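Local coordinates for protein Alpha/beta hydrolase (Legionella pneumophila subsp. pneumophila str. Philadelphia 1, PDB 4EZI) that is of unknown function but adopts the alpha/beta-hydrolase fold and may act as a lipase on triacylglycerols, at residues L43-G55 / T136-A148. Numbering follows the deposited sequence. Where two conformers were deposited one is given.
Sequences LYKINYKTQSPDG and TLASSSIDMLFAA
T136 opens the helical side of the contact: its CG2 methyl lies 3.7 Å from P53 N and also faces Q51 O, so it packs against the chain where the strand gives way to a turn. One helical turn on, S139, whose OG is also hydrogen-bonded to E135 O, reaches the strand through a water that bonds to this OG and donates to both T50 OG1 and Q51 O. S140 offers its carbonyl: Y48 OH approaches S140 O at 2.7 Å in a weak hydrogen bond. D143 takes a direct hydrogen bond, T50 OG1 donating to D143 OD2 at 2.6 Å through the anti lone pair of that oxygen. A chi1 of -165° turns the T50 hydroxyl away from its own backbone N and onto the D143 carboxylate; a second water donates to the same OD2 and accepts weakly from Q51 N. At selenomethionine M144 the main chain itself covers the Y48 ring: CA sits 3.8 Å from the centroid and 13° off the normal, a CH-pi contact. SE approaches the same ring obliquely, 3.4 Å from Y48 CE1, as a Met-aromatic contact, while CE meets I46 CD1. A147 CB closes the row, 3.5 Å from Y48 CB and also against I46 CD1. Strand 43-51 runs nearly antiparallel to helix 136-148 (157° between axes, 7.8 Å at closest approach); they belong to strand 41-51 and helix 134-154. The strand is bordered by strands 8-17 and 57-67 in the mixed sheet of the hydrolase fold, and the helix is flanked by helix 170-185, where M181 meets A138 and I142.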
loop_
_atom_site.group_PDB
_atom_site.type_symbol
_atom_site.label_atom_id
_atom_site.label_comp_id
_atom_site.label_asym_id
_atom_site.label_seq_id
_atom_site.Cartn_x
_atom_site.Cartn_y
_atom_site.Cartn_z
ATOM N N LEU A 43 15.072 -14.890 1.109
ATOM C CA LEU A 43 13.649 -14.637 1.203
ATOM C C LEU A 43 12.953 -15.603 2.149
ATOM O O LEU A 43 13.247 -16.803 2.136
ATOM C CB LEU A 43 12.999 -14.801 -0.185
ATOM C CG LEU A 43 13.548 -14.021 -1.357
ATOM C CD1 LEU A 43 12.690 -14.245 -2.611
ATOM C CD2 LEU A 43 13.570 -12.591 -1.039
ATOM N N TYR A 44 11.974 -15.063 2.884
ATOM C CA TYR A 44 11.097 -15.830 3.753
ATOM C C TYR A 44 9.670 -15.374 3.546
ATOM O O TYR A 44 9.400 -14.164 3.475
ATOM C CB TYR A 44 11.449 -15.614 5.218
ATOM C CG TYR A 44 12.780 -16.211 5.614
ATOM C CD1 TYR A 44 12.886 -17.555 5.926
ATOM C CD2 TYR A 44 13.917 -15.432 5.681
ATOM C CE1 TYR A 44 14.094 -18.121 6.306
ATOM C CE2 TYR A 44 15.154 -16.003 6.033
ATOM C CZ TYR A 44 15.218 -17.350 6.324
ATOM O OH TYR A 44 16.428 -17.908 6.686
ATOM N N LYS A 45 8.745 -16.329 3.487
ATOM C CA LYS A 45 7.320 -16.029 3.642
ATOM C C LYS A 45 6.946 -16.295 5.089
ATOM O O LYS A 45 7.271 -17.376 5.626
ATOM C CB LYS A 45 6.465 -16.903 2.697
ATOM C CG LYS A 45 4.968 -16.829 2.971
ATOM C CD LYS A 45 4.143 -17.431 1.815
ATOM C CE LYS A 45 4.167 -18.901 1.781
ATOM N NZ LYS A 45 3.419 -19.339 2.936
ATOM N N ILE A 46 6.298 -15.319 5.719
ATOM C CA ILE A 46 5.911 -15.462 7.104
ATOM C C ILE A 46 4.399 -15.387 7.259
ATOM O O ILE A 46 3.698 -14.795 6.450
ATOM C CB ILE A 46 6.618 -14.422 8.026
ATOM C CG1 ILE A 46 6.060 -12.992 7.877
ATOM C CG2 ILE A 46 8.134 -14.405 7.802
ATOM C CD1 ILE A 46 6.695 -12.000 8.899
ATOM N N ASN A 47 3.940 -15.979 8.357
ATOM C CA ASN A 47 2.580 -15.855 8.829
ATOM C C ASN A 47 2.598 -15.273 10.229
ATOM O O ASN A 47 3.484 -15.620 11.043
ATOM C CB ASN A 47 1.867 -17.196 8.797
ATOM C CG ASN A 47 1.988 -17.872 7.463
ATOM O OD1 ASN A 47 2.903 -18.669 7.231
ATOM N ND2 ASN A 47 1.066 -17.559 6.563
ATOM N N TYR A 48 1.648 -14.396 10.518
ATOM C CA TYR A 48 1.665 -13.644 11.758
ATOM C C TYR A 48 0.254 -13.334 12.233
ATOM O O TYR A 48 -0.709 -13.281 11.460
ATOM C CB TYR A 48 2.494 -12.360 11.588
ATOM C CG TYR A 48 1.871 -11.349 10.653
ATOM C CD1 TYR A 48 2.023 -11.450 9.268
ATOM C CD2 TYR A 48 1.084 -10.300 11.149
ATOM C CE1 TYR A 48 1.456 -10.532 8.420
ATOM C CE2 TYR A 48 0.499 -9.386 10.295
ATOM C CZ TYR A 48 0.709 -9.476 8.933
ATOM O OH TYR A 48 0.135 -8.571 8.063
ATOM N N LYS A 49 0.155 -13.077 13.531
ATOM C CA LYS A 49 -1.114 -12.742 14.191
ATOM C C LYS A 49 -1.466 -11.276 14.018
ATOM O O LYS A 49 -0.642 -10.395 14.248
ATOM C CB LYS A 49 -1.025 -13.006 15.694
ATOM C CG LYS A 49 -0.775 -14.428 16.051
ATOM C CD LYS A 49 -0.697 -14.592 17.573
ATOM C CE LYS A 49 -0.556 -16.048 17.938
ATOM N NZ LYS A 49 -0.490 -16.190 19.422
ATOM N N THR A 50 -2.723 -11.034 13.683
ATOM C CA THR A 50 -3.221 -9.669 13.600
ATOM C C THR A 50 -4.740 -9.681 13.798
ATOM O O THR A 50 -5.338 -10.729 13.974
ATOM C CB THR A 50 -2.754 -9.019 12.274
ATOM O OG1 THR A 50 -2.918 -7.605 12.313
ATOM C CG2 THR A 50 -3.458 -9.613 11.051
ATOM N N GLN A 51 -5.378 -8.516 13.784
ATOM C CA GLN A 51 -6.827 -8.435 14.013
ATOM C C GLN A 51 -7.616 -8.262 12.720
ATOM O O GLN A 51 -7.237 -7.510 11.823
ATOM C CB GLN A 51 -7.147 -7.276 14.952
ATOM C CG GLN A 51 -6.609 -7.450 16.361
ATOM C CD GLN A 51 -7.242 -8.627 17.075
ATOM O OE1 GLN A 51 -6.588 -9.644 17.348
ATOM N NE2 GLN A 51 -8.521 -8.507 17.362
ATOM N N SER A 52 -8.754 -8.921 12.651
ATOM C CA SER A 52 -9.649 -8.802 11.496
ATOM C C SER A 52 -10.477 -7.515 11.605
ATOM O O SER A 52 -10.489 -6.871 12.641
ATOM C CB SER A 52 -10.596 -9.981 11.466
ATOM O OG SER A 52 -11.499 -9.922 12.558
ATOM N N PRO A 53 -11.247 -7.160 10.558
ATOM C CA PRO A 53 -12.143 -6.007 10.653
ATOM C C PRO A 53 -13.147 -6.107 11.804
ATOM O O PRO A 53 -13.542 -5.083 12.325
ATOM C CB PRO A 53 -12.843 -5.986 9.281
ATOM C CG PRO A 53 -11.830 -6.582 8.343
ATOM C CD PRO A 53 -11.213 -7.690 9.169
ATOM N N ASP A 54 -13.530 -7.327 12.187
ATOM C CA ASP A 54 -14.458 -7.569 13.299
ATOM C C ASP A 54 -13.765 -7.693 14.665
ATOM O O ASP A 54 -14.433 -7.947 15.663
ATOM C CB ASP A 54 -15.282 -8.827 13.012
ATOM C CG ASP A 54 -16.312 -8.606 11.895
ATOM O OD1 ASP A 54 -16.969 -7.538 11.885
ATOM O OD2 ASP A 54 -16.475 -9.509 11.048
ATOM N N GLY A 55 -12.455 -7.493 14.721
ATOM C CA GLY A 55 -11.722 -7.502 15.988
ATOM C C GLY A 55 -11.468 -8.893 16.526
ATOM O O GLY A 55 -11.478 -9.103 17.745
ATOM N N THR A 136 -7.522 -1.677 9.470
ATOM C CA THR A 136 -6.834 -2.933 9.267
ATOM C C THR A 136 -5.652 -2.820 8.307
ATOM O O THR A 136 -4.714 -3.602 8.437
ATOM C CB THR A 136 -7.763 -4.087 8.872
ATOM O OG1 THR A 136 -8.522 -3.719 7.722
ATOM C CG2 THR A 136 -8.675 -4.512 10.023
ATOM N N LEU A 137 -5.653 -1.897 7.358
ATOM C CA LEU A 137 -4.425 -1.687 6.589
ATOM C C LEU A 137 -3.298 -1.267 7.544
ATOM O O LEU A 137 -2.173 -1.752 7.468
ATOM C CB LEU A 137 -4.620 -0.667 5.482
ATOM C CG LEU A 137 -5.408 -1.143 4.260
ATOM C CD1 LEU A 137 -5.711 0.005 3.310
ATOM C CD2 LEU A 137 -4.702 -2.301 3.525
ATOM N N ALA A 138 -3.619 -0.402 8.500
ATOM C CA ALA A 138 -2.615 0.064 9.462
ATOM C C ALA A 138 -2.177 -1.077 10.382
ATOM O O ALA A 138 -0.978 -1.357 10.531
ATOM C CB ALA A 138 -3.178 1.246 10.281
ATOM N N SER A 139 -3.125 -1.763 11.013
ATOM C CA SER A 139 -2.746 -2.768 11.989
ATOM C C SER A 139 -2.074 -3.969 11.334
ATOM O O SER A 139 -1.094 -4.500 11.865
ATOM C CB SER A 139 -3.973 -3.231 12.811
ATOM O OG SER A 139 -5.024 -3.701 12.002
ATOM N N SER A 140 -2.553 -4.407 10.165
ATOM C CA SER A 140 -1.948 -5.538 9.499
ATOM C C SER A 140 -0.510 -5.220 9.070
ATOM O O SER A 140 0.348 -6.103 9.107
ATOM C CB SER A 140 -2.782 -6.036 8.309
ATOM O OG SER A 140 -2.811 -5.092 7.257
ATOM N N SER A 141 -0.244 -3.973 8.696
ATOM C CA SER A 141 1.088 -3.596 8.269
ATOM C C SER A 141 2.033 -3.466 9.481
ATOM O O SER A 141 3.190 -3.895 9.422
ATOM C CB SER A 141 1.012 -2.299 7.476
ATOM O OG SER A 141 0.291 -2.448 6.270
ATOM N N ILE A 142 1.547 -2.896 10.576
ATOM C CA ILE A 142 2.369 -2.806 11.797
ATOM C C ILE A 142 2.702 -4.193 12.348
ATOM O O ILE A 142 3.842 -4.487 12.720
ATOM C CB ILE A 142 1.688 -1.938 12.856
ATOM C CG1 ILE A 142 1.659 -0.491 12.377
ATOM C CG2 ILE A 142 2.401 -2.106 14.207
ATOM C CD1 ILE A 142 0.824 0.451 13.249
ATOM N N ASP A 143 1.691 -5.049 12.402
ATOM C CA ASP A 143 1.910 -6.397 12.939
ATOM C C ASP A 143 2.881 -7.207 12.070
ATOM O O ASP A 143 3.676 -7.980 12.593
ATOM C CB ASP A 143 0.584 -7.113 13.144
ATOM C CG ASP A 143 -0.237 -6.500 14.285
ATOM O OD1 ASP A 143 0.358 -5.832 15.159
ATOM O OD2 ASP A 143 -1.476 -6.730 14.307
HETATM N N MSE A 144 2.817 -7.010 10.755
HETATM C CA MSE A 144 3.804 -7.612 9.846
HETATM C C MSE A 144 5.223 -7.152 10.196
HETATM O O MSE A 144 6.147 -7.944 10.259
HETATM C CB MSE A 144 3.463 -7.242 8.401
HETATM C CG MSE A 144 4.507 -7.678 7.388
HETATM SE SE MSE A 144 4.459 -9.564 7.028
HETATM C CE MSE A 144 6.184 -9.646 6.178
ATOM N N LEU A 145 5.389 -5.863 10.434
ATOM C CA LEU A 145 6.685 -5.304 10.778
ATOM C C LEU A 145 7.212 -5.940 12.052
ATOM O O LEU A 145 8.380 -6.361 12.115
ATOM C CB LEU A 145 6.589 -3.780 10.897
ATOM C CG LEU A 145 7.845 -3.077 11.415
ATOM C CD1 LEU A 145 9.044 -3.285 10.490
ATOM C CD2 LEU A 145 7.523 -1.588 11.644
ATOM N N PHE A 146 6.375 -6.018 13.079
ATOM C CA PHE A 146 6.811 -6.616 14.342
ATOM C C PHE A 146 7.192 -8.080 14.150
ATOM O O PHE A 146 8.190 -8.556 14.702
ATOM C CB PHE A 146 5.738 -6.488 15.419
ATOM C CG PHE A 146 5.467 -5.074 15.851
ATOM C CD1 PHE A 146 6.429 -4.092 15.748
ATOM C CD2 PHE A 146 4.242 -4.731 16.376
ATOM C CE1 PHE A 146 6.158 -2.790 16.158
ATOM C CE2 PHE A 146 3.975 -3.451 16.795
ATOM C CZ PHE A 146 4.924 -2.483 16.688
ATOM N N ALA A 147 6.383 -8.809 13.388
ATOM C CA ALA A 147 6.692 -10.224 13.111
ATOM C C ALA A 147 8.007 -10.375 12.356
ATOM O O ALA A 147 8.764 -11.315 12.638
ATOM C CB ALA A 147 5.528 -10.865 12.334
ATOM N N ALA A 148 8.283 -9.464 11.434
ATOM C CA ALA A 148 9.527 -9.500 10.702
ATOM C C ALA A 148 10.729 -9.246 11.601
ATOM O O ALA A 148 11.781 -9.872 11.458
ATOM C CB ALA A 148 9.504 -8.493 9.566
HETATM O O HOH W 1 -4.919 -6.201 11.134
HETATM O O HOH W 2 -3.881 -6.165 15.164
#